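Local coordinates for protein ATP-dependent DNA helicase (PDB 5V9X) that uses ATP to move 3'-to-5' along a single-stranded DNA tracking strand and unwind RNA:DNA hybrids, at residues V295-R300 with E304-R309; E674-V679 with T862-A867; R779-A784 with S799-Q804. All coordinates share one frame; numbering follows the deposited sequence.

Contact 1: residues V295-R300 with E304-R309. With nucleotides of chain B.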
loop_
_atom_site.group_PDB
_atom_site.type_symbol
_atom_site.label_atom_id
_atom_site.label_comp_id
_atom_site.label_asym_id
_atom_site.label_seq_id
_atom_site.Cartn_x
_atom_site.Cartn_y
_atom_site.Cartn_z
ATOM N N VAL A 295 15.885 9.173 -2.888
ATOM C CA VAL A 295 15.145 9.241 -4.141
ATOM C C VAL A 295 14.229 8.027 -4.196
ATOM O O VAL A 295 14.702 6.884 -4.200
ATOM C CB VAL A 295 16.092 9.283 -5.352
ATOM C CG1 VAL A 295 15.305 9.469 -6.641
ATOM C CG2 VAL A 295 17.121 10.392 -5.184
ATOM N N PHE A 296 12.922 8.262 -4.218
ATOM C CA PHE A 296 11.944 7.184 -4.254
ATOM C C PHE A 296 11.531 6.901 -5.692
ATOM O O PHE A 296 11.157 7.817 -6.431
ATOM C CB PHE A 296 10.713 7.518 -3.410
ATOM C CG PHE A 296 10.917 7.333 -1.932
ATOM C CD1 PHE A 296 10.981 6.061 -1.383
ATOM C CD2 PHE A 296 11.033 8.428 -1.088
ATOM C CE1 PHE A 296 11.167 5.881 -0.018
ATOM C CE2 PHE A 296 11.218 8.257 0.276
ATOM C CZ PHE A 296 11.286 6.982 0.812
ATOM N N ALA A 297 11.601 5.630 -6.079
ATOM C CA ALA A 297 11.128 5.159 -7.371
ATOM C C ALA A 297 9.992 4.171 -7.150
ATOM O O ALA A 297 10.014 3.392 -6.192
ATOM C CB ALA A 297 12.257 4.501 -8.169
ATOM N N ASN A 298 9.001 4.203 -8.037
ATOM C CA ASN A 298 7.803 3.388 -7.879
ATOM C C ASN A 298 7.974 1.953 -8.374
ATOM O O ASN A 298 6.976 1.236 -8.494
ATOM C CB ASN A 298 6.619 4.050 -8.594
ATOM C CG ASN A 298 6.165 5.326 -7.908
ATOM O OD1 ASN A 298 6.510 5.580 -6.754
ATOM N ND2 ASN A 298 5.382 6.133 -8.613
ATOM N N SER A 299 9.198 1.516 -8.661
ATOM C CA SER A 299 9.440 0.122 -9.004
ATOM C C SER A 299 10.895 -0.204 -8.703
ATOM O O SER A 299 11.735 0.689 -8.564
ATOM C CB SER A 299 9.112 -0.173 -10.472
ATOM O OG SER A 299 10.095 0.368 -11.338
ATOM N N ARG A 300 11.179 -1.504 -8.599
ATOM C CA ARG A 300 12.546 -1.936 -8.327
ATOM C C ARG A 300 13.444 -1.723 -9.539
ATOM O O ARG A 300 14.587 -1.272 -9.398
ATOM C CB ARG A 300 12.559 -3.403 -7.901
ATOM C CG ARG A 300 11.808 -3.688 -6.607
ATOM C CD ARG A 300 11.961 -5.145 -6.200
ATOM N NE ARG A 300 11.279 -6.052 -7.121
ATOM C CZ ARG A 300 10.188 -6.747 -6.813
ATOM N NH1 ARG A 300 9.658 -6.650 -5.601
ATOM N NH2 ARG A 300 9.633 -7.547 -7.712
ATOM N N GLU A 304 17.002 0.432 -9.654
ATOM C CA GLU A 304 18.283 -0.028 -10.185
ATOM C C GLU A 304 18.744 0.855 -11.338
ATOM O O GLU A 304 19.929 1.196 -11.435
ATOM C CB GLU A 304 18.176 -1.482 -10.647
ATOM C CG GLU A 304 17.875 -2.489 -9.548
ATOM C CD GLU A 304 19.059 -2.734 -8.632
ATOM O OE1 GLU A 304 18.835 -3.110 -7.463
ATOM O OE2 GLU A 304 20.213 -2.553 -9.081
ATOM N N ARG A 305 17.816 1.238 -12.219
ATOM C CA ARG A 305 18.161 2.078 -13.361
ATOM C C ARG A 305 18.702 3.430 -12.913
ATOM O O ARG A 305 19.793 3.841 -13.323
ATOM C CB ARG A 305 16.936 2.272 -14.251
ATOM C CG ARG A 305 16.841 1.337 -15.435
ATOM C CD ARG A 305 15.835 1.894 -16.420
ATOM N NE ARG A 305 16.162 3.275 -16.764
ATOM C CZ ARG A 305 15.301 4.146 -17.281
ATOM N NH1 ARG A 305 14.046 3.785 -17.510
ATOM N NH2 ARG A 305 15.695 5.380 -17.562
ATOM N N LEU A 306 17.939 4.142 -12.080
ATOM C CA LEU A 306 18.354 5.473 -11.648
ATOM C C LEU A 306 19.678 5.428 -10.900
ATOM O O LEU A 306 20.538 6.294 -11.100
ATOM C CB LEU A 306 17.270 6.104 -10.777
ATOM C CG LEU A 306 16.097 6.723 -11.535
ATOM C CD1 LEU A 306 14.990 7.124 -10.575
ATOM C CD2 LEU A 306 16.571 7.924 -12.342
ATOM N N THR A 307 19.864 4.422 -10.040
ATOM C CA THR A 307 21.135 4.285 -9.337
ATOM C C THR A 307 22.294 4.151 -10.316
ATOM O O THR A 307 23.370 4.725 -10.102
ATOM C CB THR A 307 21.087 3.084 -8.397
ATOM O OG1 THR A 307 19.926 3.178 -7.564
ATOM C CG2 THR A 307 22.327 3.045 -7.523
ATOM N N SER A 308 22.094 3.399 -11.402
ATOM C CA SER A 308 23.111 3.321 -12.445
ATOM C C SER A 308 23.364 4.690 -13.064
ATOM O O SER A 308 24.518 5.087 -13.267
ATOM C CB SER A 308 22.685 2.323 -13.523
ATOM O OG SER A 308 22.265 1.095 -12.954
ATOM N N ARG A 309 22.296 5.433 -13.357
ATOM C CA ARG A 309 22.447 6.716 -14.034
ATOM C C ARG A 309 23.086 7.755 -13.118
ATOM O O ARG A 309 24.025 8.453 -13.520
ATOM C CB ARG A 309 21.089 7.206 -14.534
ATOM C CG ARG A 309 20.366 6.219 -15.429
ATOM C CD ARG A 309 21.135 5.953 -16.709
ATOM N NE ARG A 309 20.481 4.928 -17.516
ATOM C CZ ARG A 309 20.836 3.647 -17.527
ATOM N NH1 ARG A 309 21.851 3.229 -16.780
ATOM N NH2 ARG A 309 20.179 2.783 -18.289
ATOM P P DC B 7 7.555 -3.442 -8.253
ATOM O OP1 DC B 7 8.843 -3.269 -8.957
ATOM O OP2 DC B 7 6.756 -4.667 -8.466
ATOM O "O5'" DC B 7 7.825 -3.282 -6.699
ATOM C "C5'" DC B 7 8.019 -1.983 -6.167
ATOM C "C4'" DC B 7 7.515 -1.912 -4.745
ATOM O "O4'" DC B 7 6.079 -1.887 -4.738
ATOM C "C3'" DC B 7 7.898 -3.109 -3.884
ATOM O "O3'" DC B 7 9.016 -2.777 -3.082
ATOM C "C2'" DC B 7 6.648 -3.383 -3.029
ATOM C "C1'" DC B 7 5.651 -2.316 -3.476
ATOM N N1 DC B 7 4.262 -2.830 -3.590
ATOM C C2 DC B 7 3.299 -2.426 -2.662
ATOM O O2 DC B 7 3.621 -1.634 -1.767
ATOM N N3 DC B 7 2.036 -2.910 -2.772
ATOM C C4 DC B 7 1.734 -3.763 -3.752
ATOM N N4 DC B 7 0.477 -4.214 -3.822
ATOM C C5 DC B 7 2.706 -4.190 -4.704
ATOM C C6 DC B 7 3.944 -3.705 -4.586
ATOM P P DG B 6 4.421 -2.989 -14.071
ATOM O OP1 DG B 6 5.544 -3.889 -14.418
ATOM O OP2 DG B 6 3.070 -3.549 -13.840
ATOM O "O5'" DG B 6 4.819 -2.163 -12.775
ATOM C "C5'" DG B 6 4.841 -2.787 -11.528
ATOM C "C4'" DG B 6 5.216 -1.785 -10.466
ATOM O "O4'" DG B 6 4.224 -0.736 -10.418
ATOM C "C3'" DG B 6 5.315 -2.361 -9.061
ATOM O "O3'" DG B 6 6.628 -2.175 -8.579
ATOM C "C2'" DG B 6 4.279 -1.570 -8.244
ATOM C "C1'" DG B 6 4.058 -0.322 -9.090
ATOM N N9 DG B 6 2.720 0.268 -8.964
ATOM C C8 DG B 6 1.935 0.748 -9.988
ATOM N N7 DG B 6 0.789 1.224 -9.590
ATOM C C5 DG B 6 0.807 1.055 -8.211
ATOM C C6 DG B 6 -0.169 1.386 -7.239
ATOM O O6 DG B 6 -1.279 1.910 -7.413
ATOM N N1 DG B 6 0.247 1.045 -5.953
ATOM C C2 DG B 6 1.453 0.459 -5.645
ATOM N N2 DG B 6 1.679 0.205 -4.348
ATOM N N3 DG B 6 2.377 0.146 -6.545
ATOM C C4 DG B 6 1.990 0.469 -7.805
#
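Arg300 and Glu304 meet through the backbone: Glu304 N donates to Arg300 O at 3.0 Å, with an N-H...O angle of 170°, the i to i+4 bond that closes the first turn of helix 300-318. Deeper in, Ala297 CB touches Leu306 CD1 at 4.5 Å, a loose apolar contact in which the small methyl lets the helix lie beside the end of strand 292-296. Arg300 also meets the DNA. Arg300 N points almost straight at OP1 of DC7 of chain B, 2.9 Å away, so a main-chain amide of the first helical turn holds the phosphate oxygen, and the helix dipole probably helps to hold the negative charge. The arginine side chain runs alongside the same nucleotide: its bend at chi3 (-68°) leaves O5' of DC7 of chain B over one face of the guanidinium, toward the rim, while NH1 makes a salt bridge with another phosphate of the DNA. Ser299 CA lies beside OP1 of DC7 (3.4 Å) and O3' of DG6 of chain B, where a small residue lets the DNA backbone come close.

In the second shell, Ser299 stands at the N-cap and its OG accepts from Leu302 N, fixing the helix start. Asn298 is tied through its amide to Gln399, Glu401, Ala402 and Arg412, which sets the turn before it. Glu304 OE1 is bonded to His356 NE2, and farther along Ser308 OG and Ser308 N reach Glu304 O from opposite faces of its plane. A parallel strand, a short loop and a helix whose N-terminus receives a phosphate form the strand-loop-helix of a RecA-like domain, here the second one of a superfamily 2 helicase, holding the tracking strand.

Contact 2: residues E674-V679 with T862-A867; sequences EATGVV and TPSPFA
The end of helix 661-676 meets the turn that leads into helix 865-870, with the backbones closest at Ala675 and Ser864, whose CA atoms are 5.4 Å apart. Ala675 CB lies against Ser864 CB at 3.5 Å and, more loosely, against Pro865 CD at 4.1 Å; a methyl group suits this place because the two chains approach so nearly. Thr676 adds its CG2 branch, 4.1 Å from Ser864 CB. With chi1 at 57°, the threonine sets that methyl toward the serine and leaves OG1 to its own chain, where its single proton can serve Val678 O or Gln672 O, both within bonding range. Gly677 follows with positive phi, a conformation glycine adopts easily, and takes the chain out of the helix. Across the contact, Ser864 is an N-cap: its OG accepts from Ala867 N at 3.2 Å and also pairs with Glu688, while Pro865 fits the first turn, which needs no amide hydrogen there. Gln672, one turn before Thr676, reaches across to Phe866 N. Carbon thus meets carbon directly between the segments, whereas the hydroxyls serve the helix ends and Glu688 of strand 684-691, and the polar tie between the two helices comes mainly from Gln672.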
loop_
_atom_site.group_PDB
_atom_site.type_symbol
_atom_site.label_atom_id
_atom_site.label_comp_id
_atom_site.label_asym_id
_atom_site.label_seq_id
_atom_site.Cartn_x
_atom_site.Cartn_y
_atom_site.Cartn_z
ATOM N N GLU A 674 -7.644 23.565 -26.733
ATOM C CA GLU A 674 -7.721 23.789 -28.173
ATOM C C GLU A 674 -8.184 22.544 -28.917
ATOM O O GLU A 674 -8.751 22.652 -30.009
ATOM C CB GLU A 674 -6.364 24.240 -28.713
ATOM C CG GLU A 674 -5.904 25.597 -28.214
ATOM C CD GLU A 674 -4.494 25.928 -28.663
ATOM O OE1 GLU A 674 -3.892 25.110 -29.390
ATOM O OE2 GLU A 674 -3.984 27.005 -28.288
ATOM N N ALA A 675 -7.960 21.362 -28.351
ATOM C CA ALA A 675 -8.286 20.129 -29.055
ATOM C C ALA A 675 -9.728 19.682 -28.834
ATOM O O ALA A 675 -10.383 19.234 -29.783
ATOM C CB ALA A 675 -7.321 19.018 -28.637
ATOM N N THR A 676 -10.245 19.792 -27.606
ATOM C CA THR A 676 -11.604 19.357 -27.300
ATOM C C THR A 676 -12.493 20.507 -26.828
ATOM O O THR A 676 -13.581 20.261 -26.300
ATOM C CB THR A 676 -11.606 18.246 -26.248
ATOM O OG1 THR A 676 -10.938 18.693 -25.062
ATOM C CG2 THR A 676 -10.910 17.001 -26.781
ATOM N N GLY A 677 -12.062 21.755 -27.001
ATOM C CA GLY A 677 -12.875 22.880 -26.593
ATOM C C GLY A 677 -12.840 23.119 -25.098
ATOM O O GLY A 677 -12.559 24.235 -24.644
ATOM N N VAL A 678 -13.113 22.070 -24.322
ATOM C CA VAL A 678 -13.076 22.113 -22.867
ATOM C C VAL A 678 -12.187 20.979 -22.379
ATOM O O VAL A 678 -11.881 20.037 -23.114
ATOM C CB VAL A 678 -14.484 22.001 -22.240
ATOM C CG1 VAL A 678 -15.379 23.132 -22.733
ATOM C CG2 VAL A 678 -15.100 20.645 -22.561
ATOM N N VAL A 679 -11.779 21.072 -21.119
ATOM C CA VAL A 679 -10.922 20.046 -20.532
ATOM C C VAL A 679 -11.733 19.195 -19.561
ATOM O O VAL A 679 -12.651 19.702 -18.897
ATOM C CB VAL A 679 -9.689 20.663 -19.848
ATOM C CG1 VAL A 679 -9.010 21.663 -20.778
ATOM C CG2 VAL A 679 -10.057 21.311 -18.518
ATOM N N THR A 862 -6.903 14.457 -34.865
ATOM C CA THR A 862 -5.766 13.764 -34.283
ATOM C C THR A 862 -5.944 13.758 -32.772
ATOM O O THR A 862 -6.530 14.693 -32.214
ATOM C CB THR A 862 -4.436 14.436 -34.673
ATOM O OG1 THR A 862 -3.335 13.728 -34.092
ATOM C CG2 THR A 862 -4.406 15.890 -34.219
ATOM N N PRO A 863 -5.487 12.707 -32.092
ATOM C CA PRO A 863 -5.711 12.604 -30.644
ATOM C C PRO A 863 -5.231 13.832 -29.880
ATOM O O PRO A 863 -4.127 14.337 -30.101
ATOM C CB PRO A 863 -4.912 11.355 -30.256
ATOM C CG PRO A 863 -4.931 10.518 -31.479
ATOM C CD PRO A 863 -4.900 11.471 -32.644
ATOM N N SER A 864 -6.084 14.311 -28.975
ATOM C CA SER A 864 -5.795 15.411 -28.064
ATOM C C SER A 864 -4.654 15.018 -27.131
ATOM O O SER A 864 -4.311 13.829 -27.044
ATOM C CB SER A 864 -7.048 15.777 -27.264
ATOM O OG SER A 864 -7.393 14.748 -26.354
ATOM N N PRO A 865 -4.033 15.971 -26.428
ATOM C CA PRO A 865 -2.990 15.593 -25.460
ATOM C C PRO A 865 -3.444 14.557 -24.441
ATOM O O PRO A 865 -2.689 13.623 -24.139
ATOM C CB PRO A 865 -2.641 16.930 -24.792
ATOM C CG PRO A 865 -2.921 17.944 -25.835
ATOM C CD PRO A 865 -4.124 17.434 -26.593
ATOM N N PHE A 866 -4.662 14.692 -23.908
ATOM C CA PHE A 866 -5.154 13.715 -22.940
ATOM C C PHE A 866 -5.381 12.358 -23.592
ATOM O O PHE A 866 -5.061 11.317 -23.006
ATOM C CB PHE A 866 -6.444 14.212 -22.287
ATOM C CG PHE A 866 -6.235 15.275 -21.244
ATOM C CD1 PHE A 866 -5.034 15.962 -21.151
ATOM C CD2 PHE A 866 -7.241 15.579 -20.344
ATOM C CE1 PHE A 866 -4.847 16.936 -20.189
ATOM C CE2 PHE A 866 -7.060 16.550 -19.378
ATOM C CZ PHE A 866 -5.862 17.229 -19.300
ATOM N N ALA A 867 -5.944 12.350 -24.803
ATOM C CA ALA A 867 -6.129 11.097 -25.524
ATOM C C ALA A 867 -4.790 10.463 -25.871
ATOM O O ALA A 867 -4.632 9.241 -25.776
ATOM C CB ALA A 867 -6.952 11.336 -26.790
#

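Contact 3: residues R779-A784 with S799-Q804; sequences RFRECA and SPLWHQ
Arg781 of helix 774-786 packs against Leu801 and Gln804 in the first turn of helix 801-815, a helix-loop-helix pairing within the DEAD/H-associated region. The close part is built by the arginine. Its aliphatic shaft lies across the glutamine at about a right angle, with Arg781 CD 4.1 Å from Gln804 CB, so the long side chain supplies carbon for packing as well as charge. CG stands anti to the backbone N (chi1 169°) and the chain extends toward the second helix before bending at chi3, which brings NH1 to both Leu801 and Gln804. Leu801 CD1 comes in obliquely to this nitrogen, 3.6 Å from Arg781 NH1.

By contrast, the polar link between the helices is slack. Gln804 OE1 meets the guanidinium at its edge, and the amide and guanidinium planes are only 18° apart, yet the hydrogen bond is weak, bent to 144° at the hydrogen. The main polar partner of Arg781 is Glu574, in a salt bridge with NE; NH1 also donates to Asp551 O, and Arg781 NH2 forms a looser salt bridge with Glu782 OE2 (3.6 Å). Glu782 is shared in turn with Arg552, and so probably helps to balance the positive charge gathered in this buried network. Arg781 and Gln804 make the buried side; Leu801, Pro800 at the N-cap, and Trp802, whose CB points away from helix 774-786, make the more open one. There one face of the indole is covered by its helix neighbour, with His803 CB 3.8 Å above the centre of the Trp802 ring.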
loop_
_atom_site.group_PDB
_atom_site.type_symbol
_atom_site.label_atom_id
_atom_site.label_comp_id
_atom_site.label_asym_id
_atom_site.label_seq_id
_atom_site.Cartn_x
_atom_site.Cartn_y
_atom_site.Cartn_z
ATOM N N ARG A 779 -7.997 -12.671 -9.349
ATOM C CA ARG A 779 -8.283 -12.630 -7.923
ATOM C C ARG A 779 -8.839 -13.952 -7.407
ATOM O O ARG A 779 -8.740 -14.220 -6.205
ATOM C CB ARG A 779 -9.241 -11.479 -7.613
ATOM C CG ARG A 779 -8.683 -10.106 -7.982
ATOM C CD ARG A 779 -7.345 -9.842 -7.300
ATOM N NE ARG A 779 -6.686 -8.642 -7.809
ATOM C CZ ARG A 779 -6.687 -7.464 -7.191
ATOM N NH1 ARG A 779 -7.312 -7.322 -6.030
ATOM N NH2 ARG A 779 -6.058 -6.427 -7.732
ATOM N N PHE A 780 -9.410 -14.788 -8.279
ATOM C CA PHE A 780 -9.762 -16.141 -7.857
ATOM C C PHE A 780 -8.512 -16.981 -7.626
ATOM O O PHE A 780 -8.480 -17.818 -6.717
ATOM C CB PHE A 780 -10.669 -16.807 -8.893
ATOM C CG PHE A 780 -11.079 -18.211 -8.530
ATOM C CD1 PHE A 780 -12.234 -18.442 -7.801
ATOM C CD2 PHE A 780 -10.311 -19.300 -8.920
ATOM C CE1 PHE A 780 -12.617 -19.732 -7.467
ATOM C CE2 PHE A 780 -10.684 -20.591 -8.586
ATOM C CZ PHE A 780 -11.839 -20.808 -7.860
ATOM N N ARG A 781 -7.477 -16.779 -8.445
ATOM C CA ARG A 781 -6.224 -17.502 -8.252
ATOM C C ARG A 781 -5.542 -17.079 -6.957
ATOM O O ARG A 781 -5.149 -17.927 -6.146
ATOM C CB ARG A 781 -5.295 -17.274 -9.445
ATOM C CG ARG A 781 -3.877 -17.771 -9.211
ATOM C CD ARG A 781 -2.932 -17.331 -10.314
ATOM N NE ARG A 781 -2.936 -15.882 -10.511
ATOM C CZ ARG A 781 -2.298 -15.017 -9.727
ATOM N NH1 ARG A 781 -1.610 -15.447 -8.678
ATOM N NH2 ARG A 781 -2.355 -13.718 -9.988
ATOM N N GLU A 782 -5.387 -15.767 -6.750
ATOM C CA GLU A 782 -4.750 -15.279 -5.529
ATOM C C GLU A 782 -5.526 -15.715 -4.290
ATOM O O GLU A 782 -4.929 -16.032 -3.254
ATOM C CB GLU A 782 -4.621 -13.755 -5.575
ATOM C CG GLU A 782 -3.768 -13.216 -6.720
ATOM C CD GLU A 782 -3.778 -11.696 -6.792
ATOM O OE1 GLU A 782 -4.481 -11.064 -5.972
ATOM O OE2 GLU A 782 -3.087 -11.129 -7.668
ATOM N N CYS A 783 -6.860 -15.743 -4.379
ATOM C CA CYS A 783 -7.667 -16.178 -3.242
ATOM C C CYS A 783 -7.492 -17.668 -2.977
ATOM O O CYS A 783 -7.303 -18.086 -1.828
ATOM C CB CYS A 783 -9.140 -15.843 -3.480
ATOM S SG CYS A 783 -9.578 -14.114 -3.177
ATOM N N ALA A 784 -7.554 -18.489 -4.031
ATOM C CA ALA A 784 -7.413 -19.931 -3.854
ATOM C C ALA A 784 -6.066 -20.286 -3.237
ATOM O O ALA A 784 -5.988 -21.137 -2.343
ATOM C CB ALA A 784 -7.594 -20.647 -5.194
ATOM N N SER A 799 3.996 -22.976 -5.014
ATOM C CA SER A 799 4.066 -23.402 -6.402
ATOM C C SER A 799 4.391 -22.219 -7.313
ATOM O O SER A 799 4.014 -21.080 -7.024
ATOM C CB SER A 799 2.748 -24.046 -6.826
ATOM O OG SER A 799 1.651 -23.197 -6.534
ATOM N N PRO A 800 5.106 -22.460 -8.412
ATOM C CA PRO A 800 5.387 -21.380 -9.364
ATOM C C PRO A 800 4.104 -20.802 -9.942
ATOM O O PRO A 800 3.032 -21.409 -9.890
ATOM C CB PRO A 800 6.233 -22.065 -10.446
ATOM C CG PRO A 800 5.945 -23.525 -10.292
ATOM C CD PRO A 800 5.704 -23.738 -8.834
ATOM N N LEU A 801 4.230 -19.600 -10.506
ATOM C CA LEU A 801 3.048 -18.864 -10.939
ATOM C C LEU A 801 2.325 -19.585 -12.072
ATOM O O LEU A 801 1.089 -19.589 -12.121
ATOM C CB LEU A 801 3.438 -17.447 -11.356
ATOM C CG LEU A 801 2.329 -16.399 -11.278
ATOM C CD1 LEU A 801 1.640 -16.444 -9.924
ATOM C CD2 LEU A 801 2.917 -15.031 -11.517
ATOM N N TRP A 802 3.075 -20.210 -12.985
ATOM C CA TRP A 802 2.438 -20.973 -14.054
ATOM C C TRP A 802 1.606 -22.121 -13.498
ATOM O O TRP A 802 0.596 -22.506 -14.098
ATOM C CB TRP A 802 3.491 -21.509 -15.028
ATOM C CG TRP A 802 4.366 -22.595 -14.462
ATOM C CD1 TRP A 802 5.600 -22.440 -13.899
ATOM C CD2 TRP A 802 4.077 -24.002 -14.409
ATOM N NE1 TRP A 802 6.096 -23.658 -13.499
ATOM C CE2 TRP A 802 5.181 -24.632 -13.798
ATOM C CE3 TRP A 802 2.994 -24.787 -14.817
ATOM C CZ2 TRP A 802 5.231 -26.009 -13.587
ATOM C CZ3 TRP A 802 3.046 -26.154 -14.604
ATOM C CH2 TRP A 802 4.157 -26.751 -13.995
ATOM N N HIS A 803 2.012 -22.673 -12.354
ATOM C CA HIS A 803 1.314 -23.815 -11.776
ATOM C C HIS A 803 0.109 -23.378 -10.954
ATOM O O HIS A 803 -0.926 -24.057 -10.959
ATOM C CB HIS A 803 2.280 -24.633 -10.923
ATOM C CG HIS A 803 1.701 -25.915 -10.414
ATOM N ND1 HIS A 803 1.533 -26.172 -9.071
ATOM C CD2 HIS A 803 1.249 -27.010 -11.068
ATOM C CE1 HIS A 803 1.005 -27.373 -8.919
ATOM N NE2 HIS A 803 0.822 -27.903 -10.115
ATOM N N GLN A 804 0.226 -22.261 -10.232
ATOM C CA GLN A 804 -0.946 -21.678 -9.587
ATOM C C GLN A 804 -2.042 -21.410 -10.608
ATOM O O GLN A 804 -3.199 -21.792 -10.408
ATOM C CB GLN A 804 -0.567 -20.387 -8.857
ATOM C CG GLN A 804 0.120 -20.586 -7.518
ATOM C CD GLN A 804 0.262 -19.292 -6.736
ATOM O OE1 GLN A 804 -0.275 -18.255 -7.126
ATOM N NE2 GLN A 804 0.987 -19.347 -5.625
#

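The three contacts lie apart, and each joins different elements. Contact 3 is buried, while contacts 1 and 2 are partly buried; contact 2 lies farthest from the centre of the chain. In sequence, contact 1 closes before the others open, and contact 3 falls inside the long loop that contact 2 closes. Contacts 1 and 2 both use a serine N-cap, but to different ends: in contact 1 the helix start faces a DNA phosphate, whereas in contact 2 it is tied to a neighbouring helix and sheet. Charge follows place: DNA phosphates answer Arg300 and Arg305 in contact 1, protein carboxylates the arginines of contact 3, and contact 2 relies on small apolar groups.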